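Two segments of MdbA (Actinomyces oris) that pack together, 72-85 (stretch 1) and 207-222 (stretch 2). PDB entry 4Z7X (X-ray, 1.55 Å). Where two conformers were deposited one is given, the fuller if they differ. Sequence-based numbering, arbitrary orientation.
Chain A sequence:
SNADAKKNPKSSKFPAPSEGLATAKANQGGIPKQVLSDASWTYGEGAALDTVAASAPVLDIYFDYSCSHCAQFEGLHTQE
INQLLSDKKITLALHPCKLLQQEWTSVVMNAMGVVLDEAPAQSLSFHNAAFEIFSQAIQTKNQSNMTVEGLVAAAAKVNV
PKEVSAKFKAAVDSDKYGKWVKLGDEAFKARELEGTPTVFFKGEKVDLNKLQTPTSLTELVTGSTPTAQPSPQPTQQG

Stretch 1 (72-85) QFEGLHTQEINQLL
Stretch 2 (207-222) DLNKLQTPTSLTELVT

What fastens the two stretches most firmly? The buried carboxylate of Glu 80 grips the first turn of helix 216-222, where the amides of Leu 217 and Thr 218 have no backbone partner within the stretch. Leu 217 N donates to Glu 80 OE1 (2.9 Å), while Thr 218 N (2.8 Å) and Thr 218 OG1 (2.6 Å) both donate to Glu 80 OE2. With CA-to-CB directed toward stretch 2, chi1 p (70°) and chi2 t (168°), Glu 80 delivers both oxygens to this end. Thr 218 suits its place because chi1 m (-57°) brings its hydroxyl to the oxygen its own amide bonds.

How is the carboxylate held in position? His 77, one turn earlier, donates from ND1 to Glu 80 OE1 (2.8 Å), its ring set by chi1 m (-62°) and chi2 -68°. At the ring's other nitrogen, water 2 lies 2.7 Å from His 77 NE2 and donates to Leu 211 O at 2.4 Å. In stretch 2, Ser 216 OG (chi1 p) donates to Thr 213 O (2.7 Å), and Ser 216 N bonds the same oxygen (3.2 Å), closing a type I turn from Thr 213 to Ser 216.

What course do the backbones follow? Stretch 1 is helical throughout, but kinked: the N atoms of Gln 79 and Glu 80 lack bonds to the preceding turn, and His 77 has phi/psi -105/-6. Water 1 accepts from Glu 80 N (3.0 Å) and lies 2.9 Å from Leu 76 O and 2.8 Å from Pro 214 O. Stretch 2 has a 3-10 segment at 208-210, then loop and turn, then its helix, with Thr 215 at the N-cap position. The helix directions differ by 40°, and the axes approach to 9.4 Å. CA atoms pair His 77 with Pro 214 (5.4 Å), Glu 80 with Thr 215 (6.3 Å) and Phe 73 with Leu 211 (8.9 Å).

Which side chains fill the space around the polar centre? Leu 217 (chi1 m, chi2 t) is a knob among Phe 73, His 77, Glu 80 and Ile 81; its CD1 lies 3.8 Å from Ile 81 CG1 and 4.2 Å from Phe 73 CZ. Phe 73 (chi1 t, chi2 -83°) meets Leu 211 CD1 at its ring edge, 3.9 Å from CE2. Farther along, Leu 84 CD2 (chi1 m, chi2 t) packs 4.1 Å from Val 221 CG1 (chi1 t), while Leu 76 CD1 (chi1 t, chi2 p) lies 3.9 Å from Pro 214 CD. These apolar groups help bury 623 Å², summed over both sides.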

# COMPACT_ATOMS: atom_id res chain seq x y z
N GLN A 72 11.54 4.40 3.02
CA GLN A 72 12.05 4.64 4.37
C GLN A 72 10.89 4.55 5.36
O GLN A 72 11.03 4.00 6.46
CB GLN A 72 12.70 6.04 4.48
CG GLN A 72 14.00 6.22 3.71
CD GLN A 72 14.57 7.63 3.82
OE1 GLN A 72 14.54 8.40 2.85
NE2 GLN A 72 15.06 7.98 4.99
N PHE A 73 9.74 5.13 4.97
CA PHE A 73 8.57 5.15 5.83
C PHE A 73 8.12 3.75 6.12
O PHE A 73 7.84 3.42 7.28
CB PHE A 73 7.44 5.97 5.17
CG PHE A 73 6.22 6.16 6.03
CD1 PHE A 73 5.25 5.17 6.11
CD2 PHE A 73 6.03 7.36 6.76
CE1 PHE A 73 4.13 5.33 6.91
CE2 PHE A 73 4.91 7.53 7.54
CZ PHE A 73 3.95 6.52 7.62
N GLU A 74 8.02 2.93 5.09
CA GLU A 74 7.61 1.56 5.25
C GLU A 74 8.59 0.81 6.17
O GLU A 74 8.16 0.07 7.08
CB GLU A 74 7.50 0.88 3.88
CG GLU A 74 7.32 -0.64 3.95
CD GLU A 74 5.98 -1.11 4.52
OE1 GLU A 74 5.87 -2.33 4.81
OE2 GLU A 74 5.06 -0.26 4.65
N GLY A 75 9.89 0.99 5.94
CA GLY A 75 10.85 0.32 6.79
C GLY A 75 10.72 0.71 8.28
O GLY A 75 10.77 -0.14 9.16
N LEU A 76 10.52 1.98 8.56
CA LEU A 76 10.44 2.46 9.91
C LEU A 76 9.17 2.00 10.62
O LEU A 76 9.19 1.72 11.80
CB LEU A 76 10.52 3.99 9.93
CG LEU A 76 10.51 4.71 11.27
CD1 LEU A 76 11.69 4.23 12.11
CD2 LEU A 76 10.53 6.24 11.09
N HIS A 77 8.06 2.03 9.90
CA HIS A 77 6.74 1.88 10.52
C HIS A 77 6.06 0.54 10.32
O HIS A 77 5.01 0.32 10.91
CB HIS A 77 5.80 2.98 10.06
CG HIS A 77 6.25 4.35 10.45
ND1 HIS A 77 6.27 4.79 11.76
CD2 HIS A 77 6.74 5.38 9.72
CE1 HIS A 77 6.74 6.02 11.82
NE2 HIS A 77 7.03 6.40 10.59
N THR A 78 6.64 -0.35 9.52
CA THR A 78 5.93 -1.62 9.24
C THR A 78 5.59 -2.40 10.49
O THR A 78 4.50 -2.94 10.61
CB THR A 78 6.63 -2.50 8.18
OG1 THR A 78 5.86 -3.70 7.97
CG2 THR A 78 8.08 -2.87 8.59
N GLN A 79 6.52 -2.48 11.43
CA GLN A 79 6.28 -3.28 12.63
C GLN A 79 5.10 -2.72 13.41
O GLN A 79 4.18 -3.47 13.81
CB GLN A 79 7.53 -3.31 13.48
CG GLN A 79 7.39 -4.25 14.64
CD GLN A 79 7.38 -5.72 14.22
OE1 GLN A 79 7.86 -6.14 13.13
NE2 GLN A 79 6.81 -6.52 15.09
N GLU A 80 5.07 -1.41 13.61
CA GLU A 80 3.98 -0.82 14.43
C GLU A 80 2.65 -0.77 13.66
O GLU A 80 1.60 -0.87 14.26
CB GLU A 80 4.33 0.56 14.99
CG GLU A 80 4.43 1.70 14.00
CD GLU A 80 4.50 3.04 14.70
OE1 GLU A 80 5.03 4.01 14.09
OE2 GLU A 80 4.03 3.16 15.87
N ILE A 81 2.69 -0.61 12.34
CA ILE A 81 1.45 -0.67 11.58
C ILE A 81 0.84 -2.07 11.71
O ILE A 81 -0.37 -2.23 11.93
CB ILE A 81 1.69 -0.32 10.12
CG1 ILE A 81 2.00 1.17 10.04
CG2 ILE A 81 0.49 -0.73 9.27
CD1 ILE A 81 2.42 1.69 8.69
N ASN A 82 1.66 -3.11 11.53
CA ASN A 82 1.18 -4.48 11.72
C ASN A 82 0.66 -4.70 13.14
O ASN A 82 -0.36 -5.40 13.33
CB ASN A 82 2.28 -5.49 11.40
CG ASN A 82 2.52 -5.61 9.92
OD1 ASN A 82 1.69 -5.18 9.13
ND2 ASN A 82 3.66 -6.13 9.53
N GLN A 83 1.34 -4.09 14.14
CA GLN A 83 0.90 -4.24 15.52
C GLN A 83 -0.41 -3.55 15.76
O GLN A 83 -1.29 -4.12 16.40
CB GLN A 83 1.96 -3.75 16.48
CG GLN A 83 1.67 -4.14 17.88
CD GLN A 83 1.71 -5.63 18.09
OE1 GLN A 83 2.60 -6.33 17.59
NE2 GLN A 83 0.74 -6.13 18.86
N LEU A 84 -0.55 -2.31 15.28
CA LEU A 84 -1.81 -1.60 15.40
C LEU A 84 -2.94 -2.37 14.77
O LEU A 84 -4.04 -2.40 15.31
CB LEU A 84 -1.70 -0.21 14.78
CG LEU A 84 -0.85 0.77 15.59
CD1 LEU A 84 -0.39 1.89 14.66
CD2 LEU A 84 -1.55 1.33 16.87
N LEU A 85 -2.70 -3.02 13.64
CA LEU A 85 -3.76 -3.88 13.06
C LEU A 85 -4.07 -5.10 13.94
O LEU A 85 -5.23 -5.47 14.13
CB LEU A 85 -3.36 -4.35 11.66
CG LEU A 85 -3.42 -3.29 10.57
CD1 LEU A 85 -2.66 -3.71 9.29
CD2 LEU A 85 -4.87 -2.89 10.29
N ASP A 207 1.65 15.34 10.23
CA ASP A 207 2.96 15.95 9.99
C ASP A 207 4.00 14.83 9.96
O ASP A 207 4.30 14.22 10.99
CB ASP A 207 3.28 16.97 11.10
CG ASP A 207 4.64 17.65 10.95
OD1 ASP A 207 5.37 17.34 9.99
OD2 ASP A 207 4.99 18.52 11.82
N LEU A 208 4.58 14.60 8.78
CA LEU A 208 5.54 13.53 8.62
C LEU A 208 6.82 13.78 9.38
O LEU A 208 7.53 12.84 9.76
CB LEU A 208 5.89 13.36 7.16
CG LEU A 208 4.78 12.96 6.22
CD1 LEU A 208 5.37 13.04 4.84
CD2 LEU A 208 4.28 11.57 6.54
N ASN A 209 7.10 15.05 9.66
CA ASN A 209 8.27 15.39 10.48
C ASN A 209 8.13 15.00 11.96
O ASN A 209 9.13 14.96 12.69
CB ASN A 209 8.63 16.87 10.33
CG ASN A 209 8.83 17.26 8.86
OD1 ASN A 209 9.83 16.89 8.26
ND2 ASN A 209 7.90 18.01 8.30
N LYS A 210 6.91 14.73 12.40
CA LYS A 210 6.72 14.26 13.76
C LYS A 210 6.79 12.74 13.85
O LYS A 210 6.74 12.21 14.93
CB LYS A 210 5.43 14.81 14.35
CG LYS A 210 5.45 16.33 14.46
CD LYS A 210 5.00 16.84 15.83
CE LYS A 210 5.55 18.23 16.12
NZ LYS A 210 4.92 19.29 15.29
N LEU A 211 6.94 12.05 12.73
CA LEU A 211 6.98 10.59 12.75
C LEU A 211 8.39 10.12 12.51
O LEU A 211 8.69 9.58 11.47
CB LEU A 211 6.08 10.01 11.66
CG LEU A 211 4.62 10.49 11.65
CD1 LEU A 211 3.92 9.97 10.41
CD2 LEU A 211 3.93 10.02 12.90
N GLN A 212 9.25 10.23 13.50
CA GLN A 212 10.64 9.88 13.24
C GLN A 212 11.13 8.71 14.07
O GLN A 212 12.29 8.36 14.03
CB GLN A 212 11.53 11.12 13.33
CG GLN A 212 11.24 12.11 12.21
CD GLN A 212 12.18 13.30 12.21
OE1 GLN A 212 13.34 13.18 12.61
NE2 GLN A 212 11.69 14.45 11.76
N THR A 213 10.20 8.05 14.75
CA THR A 213 10.54 6.87 15.53
C THR A 213 9.61 5.70 15.15
O THR A 213 8.54 5.91 14.54
CB THR A 213 10.43 7.14 17.04
OG1 THR A 213 9.05 7.08 17.46
CG2 THR A 213 11.04 8.48 17.42
N PRO A 214 10.02 4.46 15.50
CA PRO A 214 9.20 3.32 15.10
C PRO A 214 7.95 3.15 15.92
O PRO A 214 7.19 2.21 15.68
CB PRO A 214 10.11 2.09 15.33
CG PRO A 214 11.36 2.57 15.93
CD PRO A 214 11.36 4.07 15.97
N THR A 215 7.74 4.01 16.90
CA THR A 215 6.52 3.99 17.69
C THR A 215 5.69 5.26 17.53
O THR A 215 4.70 5.46 18.25
CB THR A 215 6.84 3.85 19.18
OG1 THR A 215 7.74 4.89 19.57
CG2 THR A 215 7.45 2.53 19.42
N SER A 216 6.09 6.12 16.60
CA SER A 216 5.41 7.41 16.47
C SER A 216 3.96 7.32 15.98
O SER A 216 3.14 8.10 16.43
CB SER A 216 6.23 8.39 15.66
OG SER A 216 6.62 7.85 14.42
N LEU A 217 3.61 6.35 15.14
CA LEU A 217 2.20 6.19 14.75
C LEU A 217 1.40 5.68 15.94
O LEU A 217 0.26 6.10 16.15
CB LEU A 217 1.99 5.25 13.52
CG LEU A 217 2.49 5.87 12.20
CD1 LEU A 217 2.59 4.77 11.18
CD2 LEU A 217 1.57 6.98 11.72
N THR A 218 1.96 4.77 16.71
CA THR A 218 1.29 4.26 17.90
C THR A 218 0.97 5.37 18.90
O THR A 218 -0.16 5.46 19.42
CB THR A 218 2.10 3.11 18.51
OG1 THR A 218 2.27 2.10 17.53
CG2 THR A 218 1.42 2.55 19.70
N GLU A 219 1.93 6.25 19.10
CA GLU A 219 1.74 7.42 19.96
C GLU A 219 0.64 8.35 19.47
O GLU A 219 -0.18 8.80 20.27
CB GLU A 219 3.04 8.18 20.12
CG GLU A 219 4.11 7.36 20.86
CD GLU A 219 5.54 7.78 20.55
OE1 GLU A 219 5.77 8.89 19.99
OE2 GLU A 219 6.46 6.99 20.89
N LEU A 220 0.61 8.59 18.17
CA LEU A 220 -0.46 9.37 17.55
C LEU A 220 -1.82 8.71 17.78
O LEU A 220 -2.77 9.34 18.19
CB LEU A 220 -0.18 9.50 16.07
CG LEU A 220 -1.31 10.14 15.22
CD1 LEU A 220 -1.66 11.53 15.72
CD2 LEU A 220 -0.95 10.14 13.75
N VAL A 221 -1.91 7.41 17.48
CA VAL A 221 -3.18 6.69 17.56
C VAL A 221 -3.69 6.60 19.01
O VAL A 221 -4.88 6.79 19.28
CB VAL A 221 -3.05 5.29 16.90
CG1 VAL A 221 -4.25 4.41 17.15
CG2 VAL A 221 -2.81 5.45 15.41
N THR A 222 -2.79 6.39 19.96
CA THR A 222 -3.24 6.28 21.36
C THR A 222 -3.30 7.63 22.11
O THR A 222 -3.76 7.70 23.24
CB THR A 222 -2.33 5.31 22.09
OG1 THR A 222 -1.02 5.86 22.18
CG2 THR A 222 -2.28 3.98 21.31
O HOH W 1 7.54 0.27 13.64
O HOH W 2 8.50 8.36 9.40